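Pseudopilin EpsI (Vibrio vulnificus, PDB 2RET) probably serves as a minor pseudopilin of the type II secretion system, pairing with EpsJ in the pseudopilus that helps export proteases and toxins from the periplasm. Local coordinates at residues 33-41 against 49-57. The protein carries 2 engineered substitutions. Numbering follows the deposited sequence.
Sequences KNLKASNGE and WYWKVAPVA
Gly40 O accepts a hydrogen bond from the backbone N of Trp51 at 2.8 Å and also draws the CA-H of Tyr50, at 3.3 Å from that CA to the same oxygen. Strands 38-44 and 47-56 form an antiparallel beta hairpin at one margin of the four-stranded sheet that packs on helix 8-30 in this periplasmic pseudopilin domain. Glycine, having no side chain, lets the Trp51 indole lie flat against the backbone, with Gly40 N over its centre and Gly40 CA 3.9 Å from the five-membered-ring centroid, a CH-pi contact. A chi1 of 59° sets Trp51 CG between its own backbone N and carbonyl carbon, swinging the indole across strand 38-44. The short Ser38 side chain sets OG in the indole plane at its edge, 3.7 Å from Trp51 CZ3, and against Val53 CB. In the loop leading into strand 38-44, Leu35 CD1 packs against Val53 CG1 and Pro55 CG. On the face opposite Ser38 and Trp51, exposed as suits a charge, extended Glu41 lies alongside Tyr50, CG and OE2 nearest Tyr50 CE1, carboxylate and ring planes 78° apart. One water joins the strands, donating to Glu41 O at 2.7 Å and accepting from Trp51 NE1 at 3.2 Å.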
loop_
_atom_site.group_PDB
_atom_site.type_symbol
_atom_site.label_atom_id
_atom_site.label_comp_id
_atom_site.label_asym_id
_atom_site.label_seq_id
_atom_site.Cartn_x
_atom_site.Cartn_y
_atom_site.Cartn_z
ATOM N N LYS A 33 16.238 -6.596 -13.738
ATOM C CA LYS A 33 16.956 -7.810 -13.337
ATOM C C LYS A 33 18.149 -7.979 -14.267
ATOM O O LYS A 33 19.180 -8.517 -13.868
ATOM C CB LYS A 33 16.038 -9.047 -13.413
ATOM C CG LYS A 33 16.564 -10.277 -12.705
ATOM C CD LYS A 33 15.831 -11.546 -13.148
ATOM C CE LYS A 33 16.706 -12.773 -12.929
ATOM N NZ LYS A 33 16.047 -14.057 -13.300
ATOM N N ASN A 34 17.988 -7.511 -15.506
ATOM C CA ASN A 34 19.038 -7.534 -16.517
ATOM C C ASN A 34 19.841 -6.219 -16.557
ATOM O O ASN A 34 20.154 -5.695 -17.647
ATOM C CB ASN A 34 18.436 -7.844 -17.904
ATOM C CG ASN A 34 18.482 -9.329 -18.245
ATOM O OD1 ASN A 34 17.907 -10.165 -17.541
ATOM N ND2 ASN A 34 19.173 -9.660 -19.336
ATOM N N LEU A 35 20.202 -5.720 -15.367
ATOM C CA LEU A 35 20.964 -4.461 -15.229
ATOM C C LEU A 35 22.439 -4.722 -15.567
ATOM O O LEU A 35 23.118 -5.495 -14.898
ATOM C CB LEU A 35 20.838 -3.906 -13.793
ATOM C CG LEU A 35 20.984 -2.399 -13.508
ATOM C CD1 LEU A 35 21.545 -1.612 -14.698
ATOM C CD2 LEU A 35 19.660 -1.810 -13.076
ATOM N N LYS A 36 22.926 -4.075 -16.615
ATOM C CA LYS A 36 24.300 -4.258 -17.069
ATOM C C LYS A 36 24.801 -2.963 -17.683
ATOM O O LYS A 36 24.005 -2.071 -17.998
ATOM C CB LYS A 36 24.384 -5.418 -18.079
ATOM C CG LYS A 36 23.537 -5.224 -19.347
ATOM C CD LYS A 36 23.306 -6.556 -20.104
ATOM C CE LYS A 36 23.315 -6.367 -21.624
ATOM N NZ LYS A 36 22.883 -4.972 -22.035
ATOM N N ALA A 37 26.120 -2.850 -17.809
ATOM C CA ALA A 37 26.737 -1.745 -18.539
ATOM C C ALA A 37 26.251 -1.809 -19.986
ATOM O O ALA A 37 26.307 -2.871 -20.633
ATOM C CB ALA A 37 28.274 -1.815 -18.476
ATOM N N SER A 38 25.710 -0.686 -20.453
ATOM C CA SER A 38 25.289 -0.543 -21.842
ATOM C C SER A 38 25.428 0.900 -22.307
ATOM O O SER A 38 25.646 1.806 -21.503
ATOM C CB SER A 38 23.850 -1.010 -22.014
ATOM O OG SER A 38 23.017 -0.347 -21.085
ATOM N N ASN A 39 25.314 1.091 -23.614
ATOM C CA ASN A 39 25.425 2.408 -24.226
ATOM C C ASN A 39 24.772 2.495 -25.600
ATOM O O ASN A 39 24.572 1.488 -26.307
ATOM C CB ASN A 39 26.884 2.831 -24.338
ATOM C CG ASN A 39 27.649 2.022 -25.389
ATOM O OD1 ASN A 39 27.738 2.439 -26.539
ATOM N ND2 ASN A 39 28.169 0.856 -25.004
ATOM N N GLY A 40 24.429 3.720 -25.969
ATOM C CA GLY A 40 23.913 3.988 -27.303
ATOM C C GLY A 40 23.719 5.476 -27.570
ATOM O O GLY A 40 24.272 6.340 -26.873
ATOM N N GLU A 41 22.864 5.724 -28.555
ATOM C CA GLU A 41 22.584 7.022 -29.118
ATOM C C GLU A 41 21.093 7.261 -29.196
ATOM O O GLU A 41 20.350 6.374 -29.504
ATOM C CB GLU A 41 23.069 7.103 -30.549
ATOM C CG GLU A 41 24.503 6.913 -30.712
ATOM C CD GLU A 41 24.911 6.973 -32.153
ATOM O OE1 GLU A 41 24.033 7.114 -33.035
ATOM O OE2 GLU A 41 26.123 6.898 -32.396
ATOM N N TRP A 49 22.544 12.337 -29.116
ATOM C CA TRP A 49 23.031 12.219 -27.760
ATOM C C TRP A 49 23.558 10.819 -27.433
ATOM O O TRP A 49 22.981 9.831 -27.830
ATOM C CB TRP A 49 21.911 12.558 -26.792
ATOM C CG TRP A 49 21.311 13.882 -27.005
ATOM C CD1 TRP A 49 20.225 14.164 -27.758
ATOM C CD2 TRP A 49 21.736 15.119 -26.436
ATOM N NE1 TRP A 49 19.953 15.495 -27.711
ATOM C CE2 TRP A 49 20.872 16.114 -26.921
ATOM C CE3 TRP A 49 22.801 15.488 -25.630
ATOM C CZ2 TRP A 49 20.992 17.440 -26.579
ATOM C CZ3 TRP A 49 22.937 16.833 -25.301
ATOM C CH2 TRP A 49 22.019 17.782 -25.756
ATOM N N TYR A 50 24.630 10.748 -26.659
ATOM C CA TYR A 50 25.287 9.487 -26.351
ATOM C C TYR A 50 25.061 9.119 -24.883
ATOM O O TYR A 50 25.604 9.755 -23.984
ATOM C CB TYR A 50 26.770 9.563 -26.671
ATOM C CG TYR A 50 27.022 9.814 -28.135
ATOM C CD1 TYR A 50 27.305 8.770 -29.005
ATOM C CD2 TYR A 50 26.949 11.101 -28.655
ATOM C CE1 TYR A 50 27.508 9.016 -30.365
ATOM C CE2 TYR A 50 27.152 11.353 -30.000
ATOM C CZ TYR A 50 27.434 10.320 -30.842
ATOM O OH TYR A 50 27.636 10.599 -32.163
ATOM N N TRP A 51 24.260 8.077 -24.660
ATOM C CA TRP A 51 23.924 7.669 -23.335
ATOM C C TRP A 51 24.733 6.454 -22.908
ATOM O O TRP A 51 25.220 5.684 -23.710
ATOM C CB TRP A 51 22.410 7.446 -23.176
ATOM C CG TRP A 51 21.840 6.409 -24.085
ATOM C CD1 TRP A 51 21.235 6.635 -25.279
ATOM C CD2 TRP A 51 21.829 4.981 -23.890
ATOM N NE1 TRP A 51 20.846 5.454 -25.845
ATOM C CE2 TRP A 51 21.195 4.416 -25.021
ATOM C CE3 TRP A 51 22.296 4.124 -22.875
ATOM C CZ2 TRP A 51 20.994 3.024 -25.169
ATOM C CZ3 TRP A 51 22.117 2.728 -23.032
ATOM C CH2 TRP A 51 21.467 2.205 -24.174
ATOM N N LYS A 52 24.864 6.313 -21.606
ATOM C CA LYS A 52 25.536 5.190 -21.002
ATOM C C LYS A 52 24.778 4.841 -19.732
ATOM O O LYS A 52 24.477 5.721 -18.923
ATOM C CB LYS A 52 26.967 5.569 -20.619
ATOM C CG LYS A 52 27.980 5.288 -21.647
ATOM C CD LYS A 52 29.340 5.883 -21.283
ATOM C CE LYS A 52 30.085 6.303 -22.568
ATOM N NZ LYS A 52 31.346 7.049 -22.270
ATOM N N VAL A 53 24.486 3.552 -19.576
ATOM C CA VAL A 53 24.000 2.965 -18.325
ATOM C C VAL A 53 25.150 2.209 -17.644
ATOM O O VAL A 53 25.804 1.388 -18.265
ATOM C CB VAL A 53 22.837 2.010 -18.631
ATOM C CG1 VAL A 53 22.333 1.317 -17.369
ATOM C CG2 VAL A 53 21.728 2.793 -19.345
ATOM N N ALA A 54 25.391 2.517 -16.372
ATOM C CA ALA A 54 26.441 1.903 -15.556
ATOM C C ALA A 54 25.902 1.459 -14.179
ATOM O O ALA A 54 25.556 2.319 -13.372
ATOM C CB ALA A 54 27.576 2.910 -15.332
ATOM N N PRO A 55 25.880 0.136 -13.889
ATOM C CA PRO A 55 25.606 -0.365 -12.528
ATOM C C PRO A 55 26.562 0.199 -11.498
ATOM O O PRO A 55 27.710 0.476 -11.798
ATOM C CB PRO A 55 25.782 -1.882 -12.654
ATOM C CG PRO A 55 25.563 -2.156 -14.106
ATOM C CD PRO A 55 26.082 -0.979 -14.835
ATOM N N VAL A 56 26.041 0.408 -10.303
ATOM C CA VAL A 56 26.753 1.053 -9.229
ATOM C C VAL A 56 26.844 0.054 -8.115
ATOM O O VAL A 56 25.809 -0.477 -7.684
ATOM C CB VAL A 56 25.983 2.282 -8.696
ATOM C CG1 VAL A 56 26.657 2.836 -7.472
ATOM C CG2 VAL A 56 25.864 3.348 -9.768
ATOM N N ALA A 57 28.075 -0.189 -7.651
ATOM C CA ALA A 57 28.324 -1.060 -6.504
ATOM C C ALA A 57 27.616 -0.522 -5.266
ATOM O O ALA A 57 27.614 0.692 -5.011
ATOM C CB ALA A 57 29.841 -1.206 -6.240
HETATM O O HOH W 1 18.692 4.818 -28.126
#